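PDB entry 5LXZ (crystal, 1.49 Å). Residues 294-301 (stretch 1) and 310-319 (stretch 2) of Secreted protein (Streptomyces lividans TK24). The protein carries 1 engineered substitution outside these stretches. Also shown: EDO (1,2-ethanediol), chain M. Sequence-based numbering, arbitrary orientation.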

# COMPACT_ATOMS: atom_id res chain seq x y z
N GLN A 294 7.52 -12.82 -9.59
CA GLN A 294 7.13 -12.84 -8.20
C GLN A 294 7.66 -11.65 -7.43
O GLN A 294 8.82 -11.25 -7.59
CB GLN A 294 7.60 -14.15 -7.57
CG GLN A 294 7.10 -14.36 -6.16
CD GLN A 294 7.66 -15.62 -5.54
OE1 GLN A 294 8.50 -15.56 -4.61
NE2 GLN A 294 7.19 -16.74 -6.01
N PHE A 295 6.77 -11.11 -6.59
CA PHE A 295 7.09 -10.04 -5.67
C PHE A 295 6.46 -10.32 -4.30
O PHE A 295 5.47 -11.04 -4.23
CB PHE A 295 6.50 -8.70 -6.15
CG PHE A 295 7.04 -8.19 -7.45
CD1 PHE A 295 6.45 -8.55 -8.65
CD2 PHE A 295 8.16 -7.36 -7.47
CE1 PHE A 295 6.96 -8.09 -9.84
CE2 PHE A 295 8.68 -6.89 -8.68
CZ PHE A 295 8.04 -7.23 -9.86
N PRO A 296 6.98 -9.67 -3.26
CA PRO A 296 6.27 -9.65 -2.00
C PRO A 296 4.94 -8.92 -2.12
O PRO A 296 4.68 -8.36 -3.17
CB PRO A 296 7.20 -8.87 -1.07
CG PRO A 296 8.10 -8.13 -1.98
CD PRO A 296 8.23 -8.89 -3.23
N THR A 297 4.18 -8.87 -1.05
CA THR A 297 2.86 -8.23 -1.08
C THR A 297 2.95 -6.73 -1.11
O THR A 297 3.97 -6.14 -0.77
CB THR A 297 2.01 -8.66 0.12
OG1 THR A 297 2.59 -8.15 1.32
CG2 THR A 297 1.83 -10.15 0.15
N TYR A 298 1.88 -6.09 -1.56
CA TYR A 298 1.82 -4.66 -1.81
C TYR A 298 3.13 -4.11 -2.39
O TYR A 298 3.67 -3.09 -1.89
CB TYR A 298 1.37 -3.86 -0.57
CG TYR A 298 -0.07 -4.04 -0.18
CD1 TYR A 298 -1.08 -3.90 -1.10
CD2 TYR A 298 -0.43 -4.33 1.14
CE1 TYR A 298 -2.40 -4.04 -0.74
CE2 TYR A 298 -1.75 -4.50 1.51
CZ TYR A 298 -2.74 -4.32 0.59
OH TYR A 298 -4.05 -4.48 1.02
N PRO A 299 3.63 -4.70 -3.47
CA PRO A 299 4.81 -4.12 -4.09
C PRO A 299 4.51 -2.76 -4.64
O PRO A 299 3.49 -2.53 -5.25
CB PRO A 299 5.17 -5.09 -5.21
CG PRO A 299 3.82 -5.70 -5.55
CD PRO A 299 3.05 -5.80 -4.28
N ALA A 300 5.39 -1.79 -4.41
CA ALA A 300 5.17 -0.44 -4.91
C ALA A 300 5.55 -0.36 -6.37
O ALA A 300 6.72 -0.24 -6.70
CB ALA A 300 5.96 0.55 -4.08
N LEU A 301 4.54 -0.43 -7.24
CA LEU A 301 4.72 -0.57 -8.69
C LEU A 301 4.10 0.64 -9.39
O LEU A 301 2.89 0.83 -9.34
CB LEU A 301 4.04 -1.82 -9.19
CG LEU A 301 4.53 -3.13 -8.59
CD1 LEU A 301 3.68 -4.30 -9.11
CD2 LEU A 301 5.99 -3.40 -8.92
N PHE A 310 8.10 0.68 -12.65
CA PHE A 310 9.11 0.81 -11.67
C PHE A 310 8.68 0.20 -10.37
O PHE A 310 7.63 0.54 -9.85
CB PHE A 310 9.46 2.28 -11.45
CG PHE A 310 10.57 2.50 -10.45
CD1 PHE A 310 11.81 1.89 -10.66
CD2 PHE A 310 10.38 3.21 -9.31
CE1 PHE A 310 12.84 2.10 -9.77
CE2 PHE A 310 11.43 3.41 -8.40
CZ PHE A 310 12.64 2.85 -8.65
N TYR A 311 9.50 -0.74 -9.90
CA TYR A 311 9.34 -1.33 -8.55
C TYR A 311 10.33 -0.66 -7.68
O TYR A 311 11.54 -0.83 -7.87
CB TYR A 311 9.57 -2.82 -8.62
CG TYR A 311 9.64 -3.52 -7.27
CD1 TYR A 311 8.63 -3.34 -6.31
CD2 TYR A 311 10.66 -4.38 -6.97
CE1 TYR A 311 8.67 -4.00 -5.09
CE2 TYR A 311 10.67 -5.08 -5.79
CZ TYR A 311 9.68 -4.88 -4.85
OH TYR A 311 9.62 -5.56 -3.66
N SER A 312 9.85 0.02 -6.64
CA SER A 312 10.74 0.80 -5.80
C SER A 312 11.44 -0.09 -4.77
O SER A 312 12.37 0.39 -4.13
CB SER A 312 9.98 1.89 -5.06
OG SER A 312 9.19 1.33 -4.02
N GLY A 313 10.98 -1.30 -4.58
CA GLY A 313 11.44 -2.18 -3.52
C GLY A 313 10.56 -2.15 -2.28
O GLY A 313 10.60 -3.09 -1.48
N ALA A 314 9.75 -1.11 -2.11
CA ALA A 314 8.87 -1.02 -0.94
C ALA A 314 7.77 -2.05 -1.06
O ALA A 314 7.27 -2.31 -2.17
CB ALA A 314 8.26 0.37 -0.82
N ASN A 315 7.42 -2.68 0.05
CA ASN A 315 6.46 -3.78 0.04
C ASN A 315 6.00 -4.06 1.45
O ASN A 315 6.59 -3.56 2.37
CB ASN A 315 7.10 -5.06 -0.54
CG ASN A 315 8.17 -5.65 0.35
OD1 ASN A 315 7.88 -6.50 1.17
ND2 ASN A 315 9.39 -5.14 0.26
N ALA A 316 4.95 -4.84 1.59
CA ALA A 316 4.35 -5.16 2.90
C ALA A 316 4.80 -6.51 3.43
O ALA A 316 4.32 -6.94 4.49
CB ALA A 316 2.83 -5.07 2.84
N GLY A 317 5.72 -7.16 2.74
CA GLY A 317 6.33 -8.40 3.18
C GLY A 317 5.71 -9.66 2.62
O GLY A 317 4.95 -9.62 1.65
N TYR A 318 6.08 -10.79 3.21
CA TYR A 318 5.76 -12.14 2.75
C TYR A 318 6.61 -12.56 1.56
O TYR A 318 7.19 -11.73 0.85
CB TYR A 318 4.27 -12.37 2.49
CG TYR A 318 3.43 -12.20 3.72
CD1 TYR A 318 3.33 -13.23 4.64
CD2 TYR A 318 2.74 -11.02 3.97
CE1 TYR A 318 2.58 -13.10 5.79
CE2 TYR A 318 1.96 -10.89 5.11
CZ TYR A 318 1.93 -11.93 6.03
OH TYR A 318 1.16 -11.81 7.20
N GLY A 319 6.66 -13.85 1.33
CA GLY A 319 7.54 -14.42 0.36
C GLY A 319 8.98 -14.45 0.80
O GLY A 319 9.34 -13.97 1.89
C1 EDO M . 12.17 -9.13 -9.82
O1 EDO M . 13.13 -9.90 -9.08
C2 EDO M . 10.77 -9.64 -9.50
O2 EDO M . 10.64 -11.07 -9.58

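Two irregular segments can be joined much as β-strands are, by backbone hydrogen bonds, with side chains filling the spaces between; here the contact buries 618 Å² with hardly any regular strand. At the start of stretch 1, Gln294 leaves its carbonyl to the 1,2-ethanediol, whose O2 donates to Gln294 O at 2.7 Å. Phe295 points toward stretch 2 and sets its edge against the face of Tyr311, the ring centroids 4.9 Å apart and the planes at 73°; the diol lies over one face of the Phe295 ring. Pro296, which has no amide hydrogen to satisfy, packs its ring against polar atoms, with CB 3.3 Å from Asn315 OD1 and CG 3.4 Å from Tyr311 OH.

Thr297 is the polar anchor. Its N and OG1 both donate to Gly317 O, at 2.9 and 2.8 Å, while its O accepts from Ala316 N at 2.9 Å. The p rotamer brings the hydroxyl to the same carbonyl that the amide engages, and the backbone angles of Gly317 themselves call for glycine. Tyr298 turns the chain at positive phi and offers its ring edge to Ala316, CD2 to CB 3.8 Å; its O meets Asn315 CA in a 3.5 Å CA-H...O contact. Pro299 then rests CB 3.7 Å from Tyr311 CE1.

Ala300 repeats the backbone pairing: its N donates to Ala314 O at 3.0 Å and its O accepts from Ser312 N at 3.1 Å. Its small side chain fits close to stretch 2, CB lying 3.3 Å from Ser312 OG and 4.0 Å from Ala314 CB. Within stretch 2, Ser312 OG accepts from Ala314 N at 3.1 Å, bracing the turn around Gly313. Leu301 finally pairs antiparallel with Tyr311, their side chains sharing a sheet face, and Leu301 CD2 reaches Tyr311 CB at 3.6 Å.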